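PDB 6OM4: MccB protein from Escherichia coli, which takes part in microcin C7 biosynthesis, where, as a ThiF-family nucleotidyltransferase, it probably uses ATP to adenylate the N-formylated peptide MccA. Local coordinates for residues A[11-16]-A[33-38]; A[39-44]-A[63-68]; A[7-12]-A[75-80]; A[23-28]-A[100-105]; A[96-101]-A[311-316]. All coordinates share one frame; numbering follows the deposited sequence.

Contact 1 of 5, residues A[11-16]-A[33-38]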
# COMPACT_ATOMS: atom_id res chain seq x y z
N ILE A 11 12.43 15.89 18.74
CA ILE A 11 12.48 15.83 20.21
C ILE A 11 11.56 16.90 20.78
O ILE A 11 11.56 18.03 20.26
CB ILE A 11 13.92 16.02 20.73
CG1 ILE A 11 14.95 15.03 20.16
CG2 ILE A 11 13.94 16.03 22.25
CD1 ILE A 11 14.72 13.61 20.54
N ALA A 12 10.80 16.57 21.84
CA ALA A 12 9.94 17.57 22.46
C ALA A 12 9.84 17.28 23.96
O ALA A 12 9.86 16.12 24.35
CB ALA A 12 8.55 17.58 21.82
N ARG A 13 9.65 18.33 24.75
CA ARG A 13 9.19 18.18 26.12
C ARG A 13 7.70 17.81 26.09
O ARG A 13 6.94 18.26 25.23
CB ARG A 13 9.46 19.48 26.87
CG ARG A 13 9.21 19.41 28.37
CD ARG A 13 10.37 18.72 29.08
NE ARG A 13 10.33 19.02 30.51
CZ ARG A 13 9.38 18.59 31.33
NH1 ARG A 13 8.63 17.54 31.02
NH2 ARG A 13 9.15 19.26 32.45
N TYR A 14 7.26 17.00 27.06
CA TYR A 14 5.89 16.54 27.13
C TYR A 14 5.60 15.96 28.52
O TYR A 14 6.31 15.06 28.95
CB TYR A 14 5.65 15.42 26.13
CG TYR A 14 4.20 15.07 25.92
CD1 TYR A 14 3.40 15.91 25.15
CD2 TYR A 14 3.62 13.93 26.44
CE1 TYR A 14 2.08 15.63 24.91
CE2 TYR A 14 2.27 13.65 26.23
CZ TYR A 14 1.51 14.49 25.45
OH TYR A 14 0.18 14.28 25.17
N GLY A 15 4.48 16.34 29.10
CA GLY A 15 4.04 15.77 30.42
C GLY A 15 5.14 15.87 31.49
O GLY A 15 5.71 16.93 31.74
N SER A 16 5.47 14.72 32.08
CA SER A 16 6.41 14.65 33.16
C SER A 16 7.80 14.26 32.61
O SER A 16 8.72 14.09 33.37
CB SER A 16 5.90 13.73 34.25
OG SER A 16 4.78 14.30 34.93
N VAL A 33 15.53 12.66 33.52
CA VAL A 33 16.97 12.53 33.49
C VAL A 33 17.39 11.63 32.32
O VAL A 33 18.40 11.90 31.67
CB VAL A 33 17.47 11.99 34.83
CG1 VAL A 33 18.94 11.63 34.81
CG2 VAL A 33 17.18 13.00 35.91
N LEU A 34 16.64 10.54 32.14
CA LEU A 34 16.86 9.61 31.06
C LEU A 34 16.63 10.32 29.71
O LEU A 34 17.44 10.16 28.80
CB LEU A 34 15.95 8.39 31.23
CG LEU A 34 16.03 7.36 30.10
CD1 LEU A 34 17.46 6.89 29.90
CD2 LEU A 34 15.09 6.18 30.36
N TRP A 35 15.54 11.09 29.61
CA TRP A 35 15.24 11.84 28.35
C TRP A 35 16.41 12.76 27.98
O TRP A 35 16.85 12.82 26.82
CB TRP A 35 13.90 12.60 28.52
CG TRP A 35 13.50 13.47 27.37
CD1 TRP A 35 13.02 13.08 26.15
CD2 TRP A 35 13.54 14.89 27.36
NE1 TRP A 35 12.77 14.18 25.38
CE2 TRP A 35 13.05 15.31 26.10
CE3 TRP A 35 13.95 15.86 28.28
CZ2 TRP A 35 12.94 16.65 25.77
CZ3 TRP A 35 13.81 17.19 27.96
CH2 TRP A 35 13.34 17.58 26.71
N GLU A 36 16.97 13.46 28.97
CA GLU A 36 18.09 14.38 28.77
C GLU A 36 19.30 13.59 28.28
O GLU A 36 20.03 14.04 27.41
CB GLU A 36 18.37 15.16 30.07
CG GLU A 36 17.26 16.14 30.41
CD GLU A 36 17.46 16.92 31.72
OE1 GLU A 36 18.43 16.58 32.45
OE2 GLU A 36 16.62 17.83 32.04
N ASN A 37 19.54 12.42 28.88
CA ASN A 37 20.68 11.60 28.49
C ASN A 37 20.49 11.01 27.08
O ASN A 37 21.46 10.86 26.33
CB ASN A 37 20.97 10.50 29.50
CG ASN A 37 21.71 11.01 30.73
OD1 ASN A 37 22.34 12.10 30.72
ND2 ASN A 37 21.66 10.22 31.78
N ILE A 38 19.25 10.65 26.71
CA ILE A 38 19.00 10.19 25.35
C ILE A 38 19.36 11.30 24.36
O ILE A 38 19.93 11.06 23.29
CB ILE A 38 17.54 9.73 25.18
CG1 ILE A 38 17.23 8.50 26.06
CG2 ILE A 38 17.23 9.51 23.71
CD1 ILE A 38 15.74 8.23 26.27
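W35 projects from helix 33-38 against strand 11-14 and carries the whole contact, meeting I11, A12 and R13 in turn. Its CG lies anti to the backbone N (chi1 176°), which sends the indole outward to the strand, where the six-membered ring does most of the touching. The apolar part is I11 CG2, 3.7 Å from W35 CZ2, the two side chains running alongside in opposing senses. Farther along the strand, R13 lies across the indole and brings its CD against the CZ3-CH2 side of the six-membered ring, with R13 CD 3.9 Å from W35 CZ3.

Backbone atoms fill the middle: A12 O sits obliquely against the indole, 3.4 Å from W35 CZ2, while the methyl of A12 points away from the helix. Strand 11-14 is the outer strand of an antiparallel meander with 17-20 and 27-29, and helix 32-43 packs on this small sheet. Strand and helix run nearly antiparallel (169°), their axes 10.7 Å apart, a separation the indole spans. This sheet with the helices that follow it is consistent with the winged-helix peptide clamp of RiPP enzymes.

The polar groups find their partners outside the pair of segments or within segment 11-16. W35 NE1 makes a weak hydrogen bond to L19 O on the central strand. The R13 chain bends at chi2 (79°), and its NH1 donates to G15 O at 3.1 Å, from above the carbonyl plane, and also to G17 O, gripping the turn between strands 11-14 and 17-20.

Contact 2 of 5, residues A[39-44]-A[63-68]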
# COMPACT_ATOMS: atom_id res chain seq x y z
N ILE A 39 18.97 12.53 24.69
CA ILE A 39 19.29 13.71 23.80
C ILE A 39 20.79 13.85 23.65
O ILE A 39 21.29 14.01 22.53
CB ILE A 39 18.66 15.00 24.34
CG1 ILE A 39 17.14 14.97 24.23
CG2 ILE A 39 19.24 16.22 23.61
CD1 ILE A 39 16.43 15.95 25.12
N LYS A 40 21.53 13.78 24.77
CA LYS A 40 23.00 13.94 24.72
C LYS A 40 23.62 12.82 23.88
O LYS A 40 24.54 13.08 23.10
CB LYS A 40 23.60 13.93 26.14
CG LYS A 40 23.25 15.12 27.02
CD LYS A 40 23.69 14.87 28.47
CE LYS A 40 23.85 16.13 29.28
NZ LYS A 40 24.52 15.87 30.58
N THR A 41 23.10 11.60 24.00
CA THR A 41 23.57 10.47 23.22
C THR A 41 23.28 10.69 21.73
O THR A 41 24.16 10.54 20.88
CB THR A 41 22.98 9.15 23.74
OG1 THR A 41 23.37 9.01 25.11
CG2 THR A 41 23.44 7.92 22.97
N ALA A 42 22.04 11.06 21.42
CA ALA A 42 21.58 11.29 20.06
C ALA A 42 22.49 12.30 19.36
O ALA A 42 22.94 12.09 18.19
CB ALA A 42 20.16 11.78 20.09
N TYR A 43 22.82 13.35 20.10
CA TYR A 43 23.58 14.47 19.58
C TYR A 43 24.97 14.03 19.11
O TYR A 43 25.50 14.60 18.14
CB TYR A 43 23.63 15.56 20.64
CG TYR A 43 24.36 16.82 20.23
CD1 TYR A 43 23.70 17.81 19.50
CD2 TYR A 43 25.65 17.06 20.63
CE1 TYR A 43 24.31 19.01 19.20
CE2 TYR A 43 26.29 18.26 20.32
CZ TYR A 43 25.62 19.23 19.60
OH TYR A 43 26.23 20.41 19.28
N CYS A 44 25.56 13.00 19.76
CA CYS A 44 26.85 12.49 19.37
C CYS A 44 26.85 11.92 17.95
O CYS A 44 27.91 11.74 17.37
CB CYS A 44 27.31 11.37 20.29
SG CYS A 44 27.61 11.96 21.96
N LYS A 63 27.39 3.41 31.64
CA LYS A 63 26.15 2.65 31.91
C LYS A 63 24.94 3.35 31.26
O LYS A 63 24.10 2.71 30.62
CB LYS A 63 25.86 2.54 33.41
CG LYS A 63 26.63 1.47 34.18
CD LYS A 63 26.43 1.52 35.70
CE LYS A 63 27.30 0.52 36.46
NZ LYS A 63 26.58 -0.10 37.61
N ASP A 64 24.84 4.66 31.47
CA ASP A 64 23.72 5.48 30.95
C ASP A 64 23.80 5.57 29.42
O ASP A 64 22.82 5.36 28.76
CB ASP A 64 23.67 6.85 31.61
CG ASP A 64 23.40 6.73 33.10
OD1 ASP A 64 22.70 5.78 33.50
OD2 ASP A 64 23.96 7.51 33.85
N PHE A 65 25.00 5.84 28.88
CA PHE A 65 25.20 5.94 27.45
C PHE A 65 24.77 4.64 26.75
O PHE A 65 24.15 4.67 25.70
CB PHE A 65 26.67 6.23 27.16
CG PHE A 65 27.01 6.29 25.70
CD1 PHE A 65 26.72 7.43 24.98
CD2 PHE A 65 27.60 5.22 25.06
CE1 PHE A 65 27.04 7.53 23.64
CE2 PHE A 65 27.90 5.32 23.71
CZ PHE A 65 27.60 6.46 23.00
N SER A 66 25.15 3.48 27.31
CA SER A 66 24.86 2.19 26.74
C SER A 66 23.32 1.99 26.62
O SER A 66 22.81 1.53 25.60
CB SER A 66 25.56 1.10 27.56
OG SER A 66 25.18 -0.19 27.15
N ASN A 67 22.60 2.31 27.69
CA ASN A 67 21.17 2.26 27.75
C ASN A 67 20.57 3.18 26.67
O ASN A 67 19.68 2.72 25.92
CB ASN A 67 20.71 2.61 29.17
CG ASN A 67 19.22 2.63 29.39
OD1 ASN A 67 18.71 3.51 30.11
ND2 ASN A 67 18.55 1.60 28.90
N CYS A 68 21.06 4.41 26.57
CA CYS A 68 20.52 5.39 25.60
C CYS A 68 20.80 4.92 24.18
O CYS A 68 19.96 4.99 23.30
CB CYS A 68 21.06 6.79 25.84
SG CYS A 68 20.55 7.47 27.44
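T41 and C68 bring two helices close together, with T41 CA and C68 CA 6.4 Å apart, close enough for T41 to meet C68 directly. Within segment 39-44, T41 makes the contact: its hydroxyl lies against C68 CB and also borders the F65 ring, while its methyl meets the ring alone. T41 OG1 is 3.3 Å from C68 CB, and T41 CB follows at 3.7 Å from the same carbon. C68 SG turns beside its own backbone N (chi1 -64°), leaving its methylene as the part nearest to the threonine.

The methyl branch meets the aromatic ring obliquely, T41 CG2 standing 3.7 Å from F65 CE1. The ring reaches this position because F65 CG is anti to its backbone N (chi1 177°), which swings the phenyl group from the flank of its helix into the gap.

The buried hydroxyl is not left to the apolar surroundings: T41 OG1 is hydrogen-bonded to N37 O, one turn back in the same helix, the usual way for a threonine to satisfy itself inside a helix.

Helix 51-58 also packs on F65 through A54 and L55, and its Y51 meets the phenyl ring edge-to-face. L72, farther along helix 62-74, touches T41 as well, so helices 32-43, 51-58 and 62-74 close round one small core.

Contact 3 of 5, residues A[7-12]-A[75-80]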
# COMPACT_ATOMS: atom_id res chain seq x y z
N ARG A 7 17.34 11.66 9.99
CA ARG A 7 16.85 13.03 9.87
C ARG A 7 15.39 13.09 10.36
O ARG A 7 14.87 14.17 10.61
CB ARG A 7 16.97 13.54 8.44
CG ARG A 7 18.39 13.62 7.90
CD ARG A 7 19.19 14.79 8.43
NE ARG A 7 18.59 16.10 8.18
CZ ARG A 7 18.87 16.92 7.18
NH1 ARG A 7 19.83 16.63 6.32
NH2 ARG A 7 18.14 18.02 7.01
N TYR A 8 14.78 11.92 10.56
CA TYR A 8 13.34 11.78 10.91
C TYR A 8 13.15 11.74 12.42
O TYR A 8 12.03 11.55 12.92
CB TYR A 8 12.70 10.56 10.22
CG TYR A 8 13.53 9.33 10.33
CD1 TYR A 8 13.50 8.55 11.46
CD2 TYR A 8 14.46 9.03 9.35
CE1 TYR A 8 14.33 7.46 11.63
CE2 TYR A 8 15.28 7.92 9.47
CZ TYR A 8 15.23 7.15 10.62
OH TYR A 8 16.06 6.08 10.70
N VAL A 9 14.23 11.99 13.17
CA VAL A 9 14.17 12.12 14.62
C VAL A 9 13.84 13.58 14.98
O VAL A 9 14.44 14.51 14.47
CB VAL A 9 15.48 11.65 15.27
CG1 VAL A 9 15.45 11.75 16.79
CG2 VAL A 9 15.75 10.22 14.83
N LYS A 10 12.89 13.72 15.89
CA LYS A 10 12.54 14.99 16.49
C LYS A 10 12.40 14.78 17.99
O LYS A 10 12.20 13.64 18.44
CB LYS A 10 11.23 15.52 15.88
CG LYS A 10 10.04 14.59 16.09
CD LYS A 10 8.85 14.97 15.25
CE LYS A 10 8.41 16.39 15.47
NZ LYS A 10 7.00 16.57 15.06
N ILE A 11 12.43 15.89 18.74
CA ILE A 11 12.48 15.83 20.21
C ILE A 11 11.56 16.90 20.78
O ILE A 11 11.56 18.03 20.26
CB ILE A 11 13.92 16.02 20.73
CG1 ILE A 11 14.95 15.03 20.16
CG2 ILE A 11 13.94 16.03 22.25
CD1 ILE A 11 14.72 13.61 20.54
N ALA A 12 10.80 16.57 21.84
CA ALA A 12 9.94 17.57 22.46
C ALA A 12 9.84 17.28 23.96
O ALA A 12 9.86 16.12 24.35
CB ALA A 12 8.55 17.58 21.82
N ASN A 75 14.77 1.60 18.13
CA ASN A 75 13.72 2.36 17.45
C ASN A 75 14.16 2.84 16.05
O ASN A 75 13.41 3.57 15.41
CB ASN A 75 13.28 3.52 18.34
CG ASN A 75 12.55 3.02 19.57
OD1 ASN A 75 11.43 2.51 19.47
ND2 ASN A 75 13.16 3.15 20.72
N PHE A 76 15.36 2.46 15.59
CA PHE A 76 15.93 2.93 14.29
C PHE A 76 16.07 4.46 14.26
O PHE A 76 16.14 5.06 13.17
CB PHE A 76 15.16 2.35 13.10
CG PHE A 76 14.88 0.89 13.28
CD1 PHE A 76 15.93 -0.00 13.39
CD2 PHE A 76 13.59 0.44 13.42
CE1 PHE A 76 15.68 -1.34 13.63
CE2 PHE A 76 13.35 -0.91 13.59
CZ PHE A 76 14.40 -1.79 13.74
N PHE A 77 16.28 5.09 15.43
CA PHE A 77 16.57 6.52 15.50
C PHE A 77 18.03 6.79 15.12
O PHE A 77 18.35 7.83 14.52
CB PHE A 77 16.24 7.05 16.88
CG PHE A 77 14.78 6.95 17.28
CD1 PHE A 77 13.76 6.93 16.35
CD2 PHE A 77 14.45 7.00 18.62
CE1 PHE A 77 12.44 6.91 16.75
CE2 PHE A 77 13.12 6.97 19.02
CZ PHE A 77 12.12 6.94 18.09
N ILE A 78 18.90 5.86 15.49
CA ILE A 78 20.25 5.84 14.91
C ILE A 78 20.33 4.61 14.00
O ILE A 78 19.77 3.54 14.32
CB ILE A 78 21.38 5.91 15.96
CG1 ILE A 78 21.36 4.73 16.92
CG2 ILE A 78 21.38 7.24 16.71
CD1 ILE A 78 22.59 4.68 17.78
N ILE A 79 20.99 4.80 12.85
CA ILE A 79 21.07 3.78 11.83
C ILE A 79 22.51 3.68 11.36
O ILE A 79 23.31 4.60 11.57
CB ILE A 79 20.14 4.08 10.63
CG1 ILE A 79 20.50 5.41 9.98
CG2 ILE A 79 18.68 3.98 11.08
CD1 ILE A 79 19.67 5.74 8.78
N PRO A 80 22.89 2.56 10.73
CA PRO A 80 24.22 2.47 10.14
C PRO A 80 24.45 3.64 9.18
O PRO A 80 23.60 3.93 8.36
CB PRO A 80 24.19 1.13 9.40
CG PRO A 80 23.23 0.34 10.20
CD PRO A 80 22.14 1.32 10.57
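The Y8 phenol reaches across to the F76 carbonyl, its hydroxyl oxygen lying against the CG2 methyl of I79. The hydroxyl donates to F76 O, with Y8 OH and F76 O 2.7 Å apart; the carbonyl is approached nearly end on, at a C=O...donor angle of 172°, and the oxygen lies at the ring edge, in the ring plane. Y8 CG sits between the backbone N and the carbonyl carbon (chi1 46°), which swings the phenol out of the loop and over to the other segment. I79 reaches in from the facing side and places its CG2 3.4 Å from Y8 OH, so the phenol oxygen is flanked by a methyl group as well as bonded.

V9 supplies the second, apolar touch. V9 CG2 stands 3.8 Å from F77 CB and 3.5 Å from F77 O, the valine roughly perpendicular to the F77 side chain. The F77 ring is covered on one face by its near neighbour in sequence: N75 CB lies over the ring centre.

Helix 93-101 backs the phenol, with Q100 and S101 against Y8. F77 and I79 pair through their backbones with G6 and I4, which ties strand 78-80 to strand 2-5. F76, with positive phi, belongs to the Schellman motif that ends helix 62-74; the phenol therefore bonds to a carbonyl at the point where a helix is terminated and the chain turns into the edge strand of an antiparallel sheet.

Contact 4 of 5, residues A[23-28]-A[100-105]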
# COMPACT_ATOMS: atom_id res chain seq x y z
N GLY A 23 5.82 9.26 14.87
CA GLY A 23 5.16 8.13 14.18
C GLY A 23 4.99 6.94 15.11
O GLY A 23 4.96 7.13 16.32
N GLY A 24 4.84 5.74 14.54
CA GLY A 24 4.59 4.48 15.27
C GLY A 24 5.62 4.20 16.36
O GLY A 24 5.26 3.63 17.41
N LYS A 25 6.86 4.64 16.15
CA LYS A 25 7.97 4.37 17.10
C LYS A 25 8.22 5.53 18.08
O LYS A 25 9.17 5.49 18.87
CB LYS A 25 9.24 4.03 16.32
CG LYS A 25 9.16 2.64 15.69
CD LYS A 25 10.27 2.37 14.75
CE LYS A 25 9.92 1.33 13.71
NZ LYS A 25 9.07 1.92 12.65
N GLU A 26 7.36 6.54 18.08
CA GLU A 26 7.50 7.64 19.05
C GLU A 26 7.51 7.06 20.47
O GLU A 26 6.71 6.20 20.80
CB GLU A 26 6.35 8.63 18.87
CG GLU A 26 6.24 9.69 19.95
CD GLU A 26 4.82 10.26 20.10
OE1 GLU A 26 4.63 11.35 19.55
OE2 GLU A 26 3.94 9.57 20.70
N GLN A 27 8.47 7.50 21.28
CA GLN A 27 8.58 7.05 22.67
C GLN A 27 8.38 8.20 23.64
O GLN A 27 9.03 9.26 23.54
CB GLN A 27 9.98 6.51 22.89
CG GLN A 27 10.31 5.33 22.00
CD GLN A 27 9.42 4.16 22.33
OE1 GLN A 27 9.17 3.88 23.51
NE2 GLN A 27 8.95 3.47 21.31
N TYR A 28 7.50 7.98 24.62
CA TYR A 28 7.39 8.86 25.75
C TYR A 28 8.32 8.33 26.83
O TYR A 28 8.18 7.16 27.27
CB TYR A 28 5.94 8.96 26.24
CG TYR A 28 5.76 9.76 27.51
CD1 TYR A 28 6.10 11.10 27.58
CD2 TYR A 28 5.22 9.17 28.65
CE1 TYR A 28 5.95 11.84 28.75
CE2 TYR A 28 5.05 9.90 29.82
CZ TYR A 28 5.41 11.24 29.87
OH TYR A 28 5.23 11.97 31.02
N GLN A 100 14.48 3.93 5.92
CA GLN A 100 15.50 3.97 6.99
C GLN A 100 14.81 3.83 8.34
O GLN A 100 15.30 3.12 9.20
CB GLN A 100 16.26 5.30 7.04
CG GLN A 100 17.24 5.53 5.90
CD GLN A 100 17.96 6.85 5.94
OE1 GLN A 100 19.03 7.03 5.30
NE2 GLN A 100 17.35 7.82 6.56
N SER A 101 13.64 4.46 8.46
CA SER A 101 12.91 4.49 9.71
C SER A 101 12.39 3.11 10.12
O SER A 101 12.02 2.96 11.30
CB SER A 101 11.81 5.51 9.70
OG SER A 101 10.64 5.06 9.00
N TYR A 102 12.40 2.12 9.22
CA TYR A 102 12.07 0.73 9.54
C TYR A 102 13.31 -0.16 9.72
O TYR A 102 13.14 -1.36 9.83
CB TYR A 102 11.15 0.15 8.46
CG TYR A 102 9.77 0.71 8.61
CD1 TYR A 102 8.87 0.16 9.52
CD2 TYR A 102 9.41 1.88 7.98
CE1 TYR A 102 7.62 0.72 9.72
CE2 TYR A 102 8.17 2.47 8.19
CZ TYR A 102 7.27 1.89 9.07
OH TYR A 102 6.03 2.47 9.22
N GLY A 103 14.52 0.41 9.69
CA GLY A 103 15.75 -0.35 9.86
C GLY A 103 16.23 -0.96 8.57
O GLY A 103 17.12 -1.84 8.58
N ALA A 104 15.74 -0.43 7.43
CA ALA A 104 16.08 -0.96 6.10
C ALA A 104 17.22 -0.15 5.47
O ALA A 104 17.44 1.00 5.78
CB ALA A 104 14.86 -0.99 5.21
N ASN A 105 17.98 -0.80 4.58
CA ASN A 105 18.90 -0.11 3.65
C ASN A 105 18.08 0.44 2.49
O ASN A 105 17.57 -0.34 1.70
CB ASN A 105 19.99 -1.06 3.13
CG ASN A 105 20.98 -0.39 2.21
OD1 ASN A 105 20.70 0.64 1.59
ND2 ASN A 105 22.15 -1.02 2.10
O HOH W 1 8.88 4.01 11.10
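K25, in the type I beta turn G23 to E26, extends its side chain to S101 and Y102 at the C-terminal end of helix 93-101, which closes in a Schellman motif with G103 as its C-prime residue.

The cation-pi interaction involves one face of Y102. K25 NZ lies 3.9 Å from the ring centroid and 29° off the ring normal, displaced toward the CD1-CE1 side. A bend at the last torsion of the lysine (chi4 77°) turns the ammonium to the phenol, while H98 meets the same ring edge-to-face.

The ammonium has two further partners, one weak. K25 NZ donates weakly to S101 O at 3.4 Å, so the positive group sits at the carbonyl end of the helix, where the helix dipole would probably favour it. A water accepts from K25 NZ at 2.6 Å and donates to S101 OG at 2.9 Å, lying over the same face of Y102 as the ammonium. S101 OG in turn donates to H98 O.

On the turn side, Q27 NE2 donates to K25 O at 3.2 Å, with an N-H...acceptor angle of 144°, and approaches from above the carbonyl plane.

Contact 5 of 5, residues A[96-101]-A[311-316]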
# COMPACT_ATOMS: atom_id res chain seq x y z
N PHE A 96 13.41 7.39 0.96
CA PHE A 96 14.57 6.79 1.65
C PHE A 96 14.49 7.00 3.16
O PHE A 96 14.81 6.05 3.90
CB PHE A 96 15.91 7.31 1.12
CG PHE A 96 16.39 6.64 -0.15
CD1 PHE A 96 15.51 6.14 -1.10
CD2 PHE A 96 17.76 6.53 -0.38
CE1 PHE A 96 15.98 5.54 -2.26
CE2 PHE A 96 18.22 5.92 -1.54
CZ PHE A 96 17.33 5.43 -2.48
N LEU A 97 14.00 8.16 3.63
CA LEU A 97 13.81 8.36 5.07
C LEU A 97 12.79 7.37 5.63
O LEU A 97 13.01 6.80 6.69
CB LEU A 97 13.42 9.81 5.38
CG LEU A 97 14.41 10.85 4.87
CD1 LEU A 97 13.81 12.24 4.95
CD2 LEU A 97 15.73 10.79 5.61
N HIS A 98 11.68 7.16 4.92
CA HIS A 98 10.68 6.20 5.31
C HIS A 98 11.32 4.79 5.45
O HIS A 98 11.20 4.15 6.50
CB HIS A 98 9.51 6.26 4.32
CG HIS A 98 8.54 5.16 4.49
ND1 HIS A 98 7.58 5.17 5.49
CD2 HIS A 98 8.32 4.06 3.74
CE1 HIS A 98 6.84 4.07 5.35
NE2 HIS A 98 7.28 3.38 4.30
N TYR A 99 12.08 4.34 4.46
CA TYR A 99 12.69 2.97 4.54
C TYR A 99 13.68 2.89 5.72
O TYR A 99 13.71 1.88 6.44
CB TYR A 99 13.31 2.52 3.21
CG TYR A 99 12.44 2.71 1.98
CD1 TYR A 99 11.08 2.43 2.00
CD2 TYR A 99 12.95 3.20 0.77
CE1 TYR A 99 10.27 2.59 0.88
CE2 TYR A 99 12.14 3.39 -0.34
CZ TYR A 99 10.78 3.12 -0.28
OH TYR A 99 9.98 3.36 -1.38
N GLN A 100 14.48 3.93 5.92
CA GLN A 100 15.50 3.97 6.99
C GLN A 100 14.81 3.83 8.34
O GLN A 100 15.30 3.12 9.20
CB GLN A 100 16.26 5.30 7.04
CG GLN A 100 17.24 5.53 5.90
CD GLN A 100 17.96 6.85 5.94
OE1 GLN A 100 19.03 7.03 5.30
NE2 GLN A 100 17.35 7.82 6.56
N SER A 101 13.64 4.46 8.46
CA SER A 101 12.91 4.49 9.71
C SER A 101 12.39 3.11 10.12
O SER A 101 12.02 2.96 11.30
CB SER A 101 11.81 5.51 9.70
OG SER A 101 10.64 5.06 9.00
N GLY A 311 9.07 -4.22 -1.56
CA GLY A 311 10.29 -3.66 -0.95
C GLY A 311 10.81 -4.45 0.25
O GLY A 311 12.01 -4.29 0.62
N LYS A 312 9.92 -5.19 0.91
CA LYS A 312 10.24 -6.21 1.95
C LYS A 312 10.75 -5.59 3.26
O LYS A 312 11.25 -6.30 4.08
CB LYS A 312 11.25 -7.25 1.43
CG LYS A 312 10.77 -8.10 0.26
CD LYS A 312 9.50 -8.87 0.53
CE LYS A 312 8.98 -9.62 -0.68
NZ LYS A 312 9.44 -11.03 -0.73
N TYR A 313 10.51 -4.29 3.50
CA TYR A 313 11.09 -3.58 4.65
C TYR A 313 10.11 -3.57 5.83
O TYR A 313 10.50 -3.32 6.99
CB TYR A 313 11.49 -2.17 4.24
CG TYR A 313 10.34 -1.29 3.84
CD1 TYR A 313 9.66 -0.51 4.77
CD2 TYR A 313 9.95 -1.22 2.52
CE1 TYR A 313 8.63 0.33 4.38
CE2 TYR A 313 8.90 -0.41 2.13
CZ TYR A 313 8.24 0.35 3.06
OH TYR A 313 7.23 1.17 2.63
N SER A 314 8.84 -3.87 5.54
CA SER A 314 7.76 -3.86 6.55
C SER A 314 6.61 -4.70 6.01
O SER A 314 6.47 -4.82 4.82
CB SER A 314 7.33 -2.46 6.86
OG SER A 314 6.37 -2.46 7.92
N GLU A 315 5.82 -5.32 6.89
CA GLU A 315 4.79 -6.27 6.44
C GLU A 315 3.56 -5.50 5.95
O GLU A 315 3.03 -4.64 6.65
CB GLU A 315 4.48 -7.32 7.52
CG GLU A 315 5.29 -8.60 7.33
CD GLU A 315 5.20 -9.64 8.45
OE1 GLU A 315 5.34 -9.26 9.64
OE2 GLU A 315 4.99 -10.85 8.14
N PRO A 316 3.03 -5.86 4.75
CA PRO A 316 1.76 -5.27 4.28
C PRO A 316 0.64 -5.48 5.31
O PRO A 316 0.51 -6.56 5.88
CB PRO A 316 1.49 -5.99 2.97
CG PRO A 316 2.79 -6.59 2.55
CD PRO A 316 3.57 -6.86 3.82
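Y313 points its phenol into the angle between two consecutive helix residues, H98 and Y99, and the three rings form an aromatic cluster. Against H98 the two rings stand nearly perpendicular, their planes at 86°. The phenol oxygen comes to the edge of the imidazole, in its plane, and H98 NE2 and Y313 OH are hydrogen-bonded at 2.8 Å; either may be the donor. H98 CG is anti to its backbone N (chi1 170°), which carries the imidazole off the flank of the helix to meet the incoming hydroxyl.

Y99 takes one face of the same phenol. Y99 CD1 stands 3.5 Å above the Y313 ring plane, shifted toward the rim, and the nearest atoms are Y99 CE1 and Y313 CE2, also at 3.5 Å. The planes are inclined at 58°, an oblique packing in which one side of the Y99 ring rests on Y313. Y99 CE1 also lies at the edge of the H98 ring, in its plane, so each ring of the cluster touches both others.

Y313 follows the end of helix 292-311, where K312 leaves helical geometry with positive phi, and it also leans back on I307 and K308. Y99 also packs on V109 and L113 of helix 106-114 and on I307; the cluster thus joins three helices of the ThiF-family region.

Overall arrangement
The contacts run as a chain from the N-terminal part into the ThiF-family region. Contacts 1 and 2 share helix 32-43, their centres about 12 Å apart, and I11 CG2 meets I39 CD1 at 3.8 Å. Segment 7-12 connects contact 1 to contact 3, which lies about 7 Å from contact 4 (centres), N75 and F77 packing against K25. Contacts 4 and 5 share Q100 and S101, their centres about 9 Å apart. The centres of contacts 1 and 5 are about 27 Å apart. R94, which binds ATP in a structure of this protein though none is bound here, lies about 7 Å from H98, 9 Å from Y8 and 11 Å from S101, between side chains.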